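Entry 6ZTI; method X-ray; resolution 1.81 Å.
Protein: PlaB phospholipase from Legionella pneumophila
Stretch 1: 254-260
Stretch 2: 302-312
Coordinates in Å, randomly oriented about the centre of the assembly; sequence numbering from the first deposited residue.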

ATOM      1  N   GLN B 254      27.499  18.122 -24.333  1.00 15.41           N
ATOM      2  CA  GLN B 254      28.517  19.071 -24.729  1.00 12.00           C
ATOM      3  C   GLN B 254      29.100  19.728 -23.485  1.00 13.90           C
ATOM      4  O   GLN B 254      28.442  19.792 -22.448  1.00  8.14           O
ATOM      5  N   PRO B 255      30.336  20.209 -23.558  1.00 10.04           N
ATOM      6  CA  PRO B 255      30.937  20.860 -22.391  1.00 10.42           C
ATOM      7  C   PRO B 255      30.102  22.040 -21.918  1.00 13.48           C
ATOM      8  O   PRO B 255      29.646  22.866 -22.714  1.00 14.74           O
ATOM      9  N   MET B 256      29.930  22.133 -20.605  1.00  7.71           N
ATOM     10  CA  MET B 256      29.309  23.295 -19.988  1.00 11.99           C
ATOM     11  C   MET B 256      30.191  23.806 -18.858  1.00 13.64           C
ATOM     12  O   MET B 256      30.744  23.018 -18.081  1.00 11.82           O
ATOM     13  N   ALA B 257      30.309  25.129 -18.769  1.00  9.09           N
ATOM     14  CA  ALA B 257      31.036  25.755 -17.675  1.00 10.19           C
ATOM     15  C   ALA B 257      30.545  25.223 -16.335  1.00  7.85           C
ATOM     16  O   ALA B 257      29.344  25.056 -16.113  1.00  7.86           O
ATOM     17  N   PHE B 258      31.489  24.943 -15.440  1.00  8.33           N
ATOM     18  CA  PHE B 258      31.174  24.315 -14.164  1.00  6.02           C
ATOM     19  C   PHE B 258      32.188  24.774 -13.137  1.00  8.15           C
ATOM     20  O   PHE B 258      33.390  24.555 -13.309  1.00  9.96           O
ATOM     21  N   GLY B 259      31.704  25.378 -12.067  1.00 10.80           N
ATOM     22  CA  GLY B 259      32.570  25.847 -11.006  1.00 11.39           C
ATOM     23  C   GLY B 259      32.008  25.486  -9.654  1.00 13.29           C
ATOM     24  O   GLY B 259      30.812  25.637  -9.406  1.00 11.40           O
ATOM     25  N   VAL B 260      32.879  24.995  -8.783  1.00  6.14           N
ATOM     26  CA  VAL B 260      32.579  24.806  -7.370  1.00 10.51           C
ATOM     27  C   VAL B 260      33.239  25.965  -6.628  1.00 12.44           C
ATOM     28  O   VAL B 260      34.468  26.040  -6.534  1.00 15.03           O
ATOM     29  N   SER B 302      35.393  33.758 -25.275  1.00 17.89           N
ATOM     30  CA  SER B 302      35.247  34.186 -23.893  1.00 24.90           C
ATOM     31  C   SER B 302      34.612  33.095 -23.043  1.00 18.37           C
ATOM     32  O   SER B 302      34.963  32.942 -21.869  1.00 17.27           O
ATOM     33  N   TYR B 303      33.681  32.329 -23.619  1.00 18.61           N
ATOM     34  CA  TYR B 303      33.064  31.229 -22.894  1.00 17.20           C
ATOM     35  C   TYR B 303      34.099  30.186 -22.506  1.00 16.06           C
ATOM     36  O   TYR B 303      34.155  29.759 -21.351  1.00 14.57           O
ATOM     37  N   ASN B 304      34.914  29.746 -23.474  1.00 12.38           N
ATOM     38  CA  ASN B 304      35.908  28.716 -23.195  1.00 19.56           C
ATOM     39  C   ASN B 304      36.963  29.216 -22.221  1.00 16.61           C
ATOM     40  O   ASN B 304      37.495  28.434 -21.421  1.00 16.88           O
ATOM     41  N   LYS B 305      37.291  30.507 -22.284  1.00 16.41           N
ATOM     42  CA  LYS B 305      38.153  31.098 -21.268  1.00 14.80           C
ATOM     43  C   LYS B 305      37.553  30.904 -19.880  1.00 16.80           C
ATOM     44  O   LYS B 305      38.230  30.444 -18.954  1.00 16.81           O
ATOM     45  N   LEU B 306      36.264  31.215 -19.728  1.00 17.30           N
ATOM     46  CA  LEU B 306      35.600  31.073 -18.436  1.00 17.22           C
ATOM     47  C   LEU B 306      35.474  29.614 -18.016  1.00 16.38           C
ATOM     48  O   LEU B 306      35.588  29.295 -16.822  1.00 16.28           O
ATOM     49  N   VAL B 307      35.216  28.712 -18.966  1.00 11.52           N
ATOM     50  CA  VAL B 307      35.154  27.290 -18.624  1.00  8.75           C
ATOM     51  C   VAL B 307      36.438  26.869 -17.923  1.00 13.19           C
ATOM     52  O   VAL B 307      36.414  26.173 -16.900  1.00 11.56           O
ATOM     53  N   LYS B 308      37.579  27.286 -18.467  1.00 12.11           N
ATOM     54  CA  LYS B 308      38.858  26.896 -17.888  1.00 11.18           C
ATOM     55  C   LYS B 308      39.115  27.611 -16.570  1.00 16.14           C
ATOM     56  O   LYS B 308      39.614  27.000 -15.620  1.00 16.00           O
ATOM     57  N   GLU B 309      38.780  28.903 -16.482  1.00 15.84           N
ATOM     58  CA  GLU B 309      38.954  29.603 -15.213  1.00 14.48           C
ATOM     59  C   GLU B 309      38.140  28.945 -14.108  1.00 19.57           C
ATOM     60  O   GLU B 309      38.627  28.784 -12.982  1.00 16.40           O
ATOM     61  N   LEU B 310      36.898  28.557 -14.404  1.00 10.94           N
ATOM     62  CA  LEU B 310      36.069  27.970 -13.353  1.00 10.30           C
ATOM     63  C   LEU B 310      36.558  26.586 -12.955  1.00 14.65           C
ATOM     64  O   LEU B 310      36.411  26.185 -11.792  1.00 12.48           O
ATOM     65  N   ASP B 311      37.105  25.834 -13.907  1.00 15.24           N
ATOM     66  CA  ASP B 311      37.690  24.542 -13.573  1.00 15.32           C
ATOM     67  C   ASP B 311      38.870  24.703 -12.618  1.00 17.98           C
ATOM     68  O   ASP B 311      39.041  23.902 -11.692  1.00 11.45           O
ATOM     69  N   ASN B 312      39.695  25.727 -12.831  1.00 16.65           N
ATOM     70  CA  ASN B 312      40.775  26.010 -11.895  1.00 17.54           C
ATOM     71  C   ASN B 312      40.231  26.351 -10.510  1.00 13.79           C
ATOM     72  O   ASN B 312      40.791  25.922  -9.496  1.00 17.15           O
TER

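Which side chains fill the space between the strand and the helix? The two elements run in nearly the same direction, 23° apart, and their axes approach to 6.6 Å. A257 supplies the central one: its CB points toward the helix and meets three residues there, A257 CB lying 4.1 Å from Y303 CE1, 3.9 Å from V307 CG2 and 4.0 Å from L310 CD1. Those partners follow one another at intervals of four and three residues, so successive helical turns bring them to the same side. F258, the next residue, points away, with chi1 t at 176°, and its phenyl ring makes no contact with the helix.

How does Y303 reach a backbone it does not point at? Its CA-to-CB bond runs sideways, but chi1 in the t well (-176°), with chi2 at 71°, carries the ring across to the other stretch, where its hydroxyl makes the nearest approach. There A257 N donates a hydrogen bond to Y303 OH, 2.9 Å long and nearly straight at 169°. The backbone at A257 is thus tied to the tip of a helix side chain. Y303 OH also sits 3.4 Å from M256 CA and 3.7 Å from M256 CG, although the M256 side chain itself leads away in an extended t, t course before chi3 turns to m. P255 O lies near the plane of the ring, at its edge, 4.1 Å from Y303 OH; water 1 donates to P255 O at 2.9 Å and, weakly, to Y303 OH at 3.3 Å, linking the two.

What shapes the packing of V307 and L310? V307 also leaves the helix sideways, and its t rotamer (chi1 171°) places CG2 within reach of A257 CB while CG1 lies farther from that methyl. L310 points toward the strand and adopts the m, t conformation (-73°, 168°). L310 CB comes 3.6 Å from F258 O, and CD1 extends back to A257 CB. The other methyl, CD2, occupies the space beside G259: an ideal CB on that glycine would point toward the helix and fall 2.9 Å from L310 CD2, a clash. Without a side chain there, the backbones can draw close, with G259 CA 3.9 Å from L310 O.

How are the polar groups of F258 served when its side chain turns away? Water bridges its backbone to the helix. Water 2 accepts from F258 N at 2.9 Å and donates to V307 O at 2.8 Å, so the helix carbonyl, which also accepts from D311 N at 3.1 Å within the helix, gains a link to the other stretch. Water 3 donates to F258 O at 3.3 Å and to D311 OD1 at 3.1 Å. D311 points away, with chi1 t at -176°, yet its carboxylate still takes part through this water.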

ATOM      1  CB  GLN B 254      27.927  20.123 -25.661  1.00 15.14           C
ATOM      2  CG  GLN B 254      27.474  19.555 -26.991  1.00 20.41           C
ATOM      3  CD  GLN B 254      28.627  18.983 -27.786  1.00 31.21           C
ATOM      4  OE1 GLN B 254      28.645  17.795 -28.123  1.00 30.03           O
ATOM      5  NE2 GLN B 254      29.601  19.828 -28.084  1.00 23.88           N
ATOM      6  CB  PRO B 255      32.305  21.326 -22.910  1.00 15.66           C
ATOM      7  CG  PRO B 255      32.587  20.479 -24.105  1.00 16.81           C
ATOM      8  CD  PRO B 255      31.247  20.207 -24.720  1.00 15.64           C
ATOM      9  CB  MET B 256      27.910  22.960 -19.440  1.00  8.44           C
ATOM     10  CG  MET B 256      27.144  24.185 -18.933  1.00  9.64           C
ATOM     11  SD  MET B 256      25.423  23.896 -18.404  1.00 14.90           S
ATOM     12  CE  MET B 256      24.686  23.353 -19.951  1.00  7.69           C
ATOM     13  CB  ALA B 257      30.855  27.277 -17.736  1.00 11.66           C
ATOM     14  CB  PHE B 258      31.180  22.784 -14.280  1.00  9.37           C
ATOM     15  CG  PHE B 258      30.957  22.074 -12.974  1.00  6.88           C
ATOM     16  CD1 PHE B 258      29.732  22.135 -12.347  1.00  5.74           C
ATOM     17  CD2 PHE B 258      31.979  21.353 -12.370  1.00  9.27           C
ATOM     18  CE1 PHE B 258      29.521  21.502 -11.148  1.00  7.53           C
ATOM     19  CE2 PHE B 258      31.772  20.716 -11.185  1.00  8.54           C
ATOM     20  CZ  PHE B 258      30.535  20.791 -10.567  1.00  9.28           C
ATOM     21  CB  VAL B 260      33.069  23.445  -6.859  1.00  7.18           C
ATOM     22  CG1 VAL B 260      32.745  23.265  -5.394  1.00 12.38           C
ATOM     23  CG2 VAL B 260      32.458  22.286  -7.679  1.00 12.26           C
ATOM     24  CB  SER B 302      34.423  35.469 -23.830  1.00 21.81           C
ATOM     25  OG  SER B 302      33.243  35.368 -24.616  1.00 29.40           O
ATOM     26  CB  TYR B 303      31.961  30.585 -23.736  1.00 14.28           C
ATOM     27  CG  TYR B 303      31.203  29.484 -23.010  1.00 14.88           C
ATOM     28  CD1 TYR B 303      30.327  29.785 -21.979  1.00 11.78           C
ATOM     29  CD2 TYR B 303      31.359  28.156 -23.363  1.00 12.25           C
ATOM     30  CE1 TYR B 303      29.622  28.794 -21.314  1.00 15.29           C
ATOM     31  CE2 TYR B 303      30.655  27.154 -22.713  1.00 14.60           C
ATOM     32  CZ  TYR B 303      29.787  27.483 -21.684  1.00  8.54           C
ATOM     33  OH  TYR B 303      29.088  26.508 -21.019  1.00 12.48           O
ATOM     34  CB  ASN B 304      36.567  28.251 -24.493  1.00 23.80           C
ATOM     35  CG  ASN B 304      35.648  27.407 -25.331  1.00 18.58           C
ATOM     36  OD1 ASN B 304      34.669  26.858 -24.834  1.00 23.61           O
ATOM     37  ND2 ASN B 304      35.964  27.285 -26.607  1.00 24.57           N
ATOM     38  CB  LYS B 305      38.362  32.579 -21.579  1.00 25.09           C
ATOM     39  CG  LYS B 305      39.309  33.325 -20.649  1.00 46.85           C
ATOM     40  CD  LYS B 305      40.065  34.421 -21.412  1.00 45.60           C
ATOM     41  CE  LYS B 305      40.077  35.752 -20.669  1.00 58.57           C
ATOM     42  NZ  LYS B 305      40.730  36.829 -21.480  1.00 61.83           N
ATOM     43  CB  LEU B 306      34.226  31.729 -18.500  1.00 21.93           C
ATOM     44  CG  LEU B 306      33.453  31.936 -17.203  1.00 25.82           C
ATOM     45  CD1 LEU B 306      34.369  32.312 -16.067  1.00 28.74           C
ATOM     46  CD2 LEU B 306      32.430  33.035 -17.406  1.00 21.97           C
ATOM     47  CB  VAL B 307      34.911  26.442 -19.881  1.00  9.80           C
ATOM     48  CG1 VAL B 307      35.063  24.972 -19.570  1.00 13.86           C
ATOM     49  CG2 VAL B 307      33.524  26.719 -20.455  1.00 15.75           C
ATOM     50  CB  LYS B 308      39.985  27.179 -18.876  1.00 17.96           C
ATOM     51  CG  LYS B 308      41.353  26.690 -18.425  1.00 29.54           C
ATOM     52  CD  LYS B 308      42.401  27.798 -18.518  1.00 54.98           C
ATOM     53  CE  LYS B 308      42.359  28.729 -17.307  1.00 45.14           C
ATOM     54  NZ  LYS B 308      43.705  29.300 -17.008  1.00 53.55           N
ATOM     55  CB  GLU B 309      38.567  31.076 -15.341  1.00 16.14           C
ATOM     56  CG  GLU B 309      39.590  31.936 -16.076  1.00 26.59           C
ATOM     57  CD  GLU B 309      39.253  33.424 -16.045  1.00 35.89           C
ATOM     58  OE1 GLU B 309      38.905  33.941 -14.961  1.00 48.09           O
ATOM     59  OE2 GLU B 309      39.336  34.079 -17.104  1.00 36.64           O
ATOM     60  CB  LEU B 310      34.614  27.900 -13.799  1.00 10.89           C
ATOM     61  CG  LEU B 310      33.904  29.249 -13.832  1.00 12.53           C
ATOM     62  CD1 LEU B 310      32.586  29.102 -14.564  1.00 20.45           C
ATOM     63  CD2 LEU B 310      33.681  29.780 -12.434  1.00 18.51           C
ATOM     64  CB  ASP B 311      38.129  23.810 -14.843  1.00 20.85           C
ATOM     65  CG  ASP B 311      38.651  22.411 -14.543  1.00 26.07           C
ATOM     66  OD1 ASP B 311      37.871  21.597 -14.007  1.00 34.41           O
ATOM     67  OD2 ASP B 311      39.839  22.136 -14.807  1.00 23.60           O
ATOM     68  CB  ASN B 312      41.639  27.161 -12.408  1.00 19.66           C
ATOM     69  CG  ASN B 312      42.517  26.758 -13.564  1.00 28.98           C
ATOM     70  OD1 ASN B 312      42.731  25.568 -13.811  1.00 25.75           O
ATOM     71  ND2 ASN B 312      43.047  27.749 -14.276  1.00 31.81           N
TER
HETATM   72  O   HOH W   1      27.214  24.368 -22.732  1.00 12.25           O
HETATM   73  O   HOH W   2      34.310  24.655 -15.965  1.00 11.49           O
HETATM   74  O   HOH W   3      35.159  21.888 -12.606  1.00 24.84           O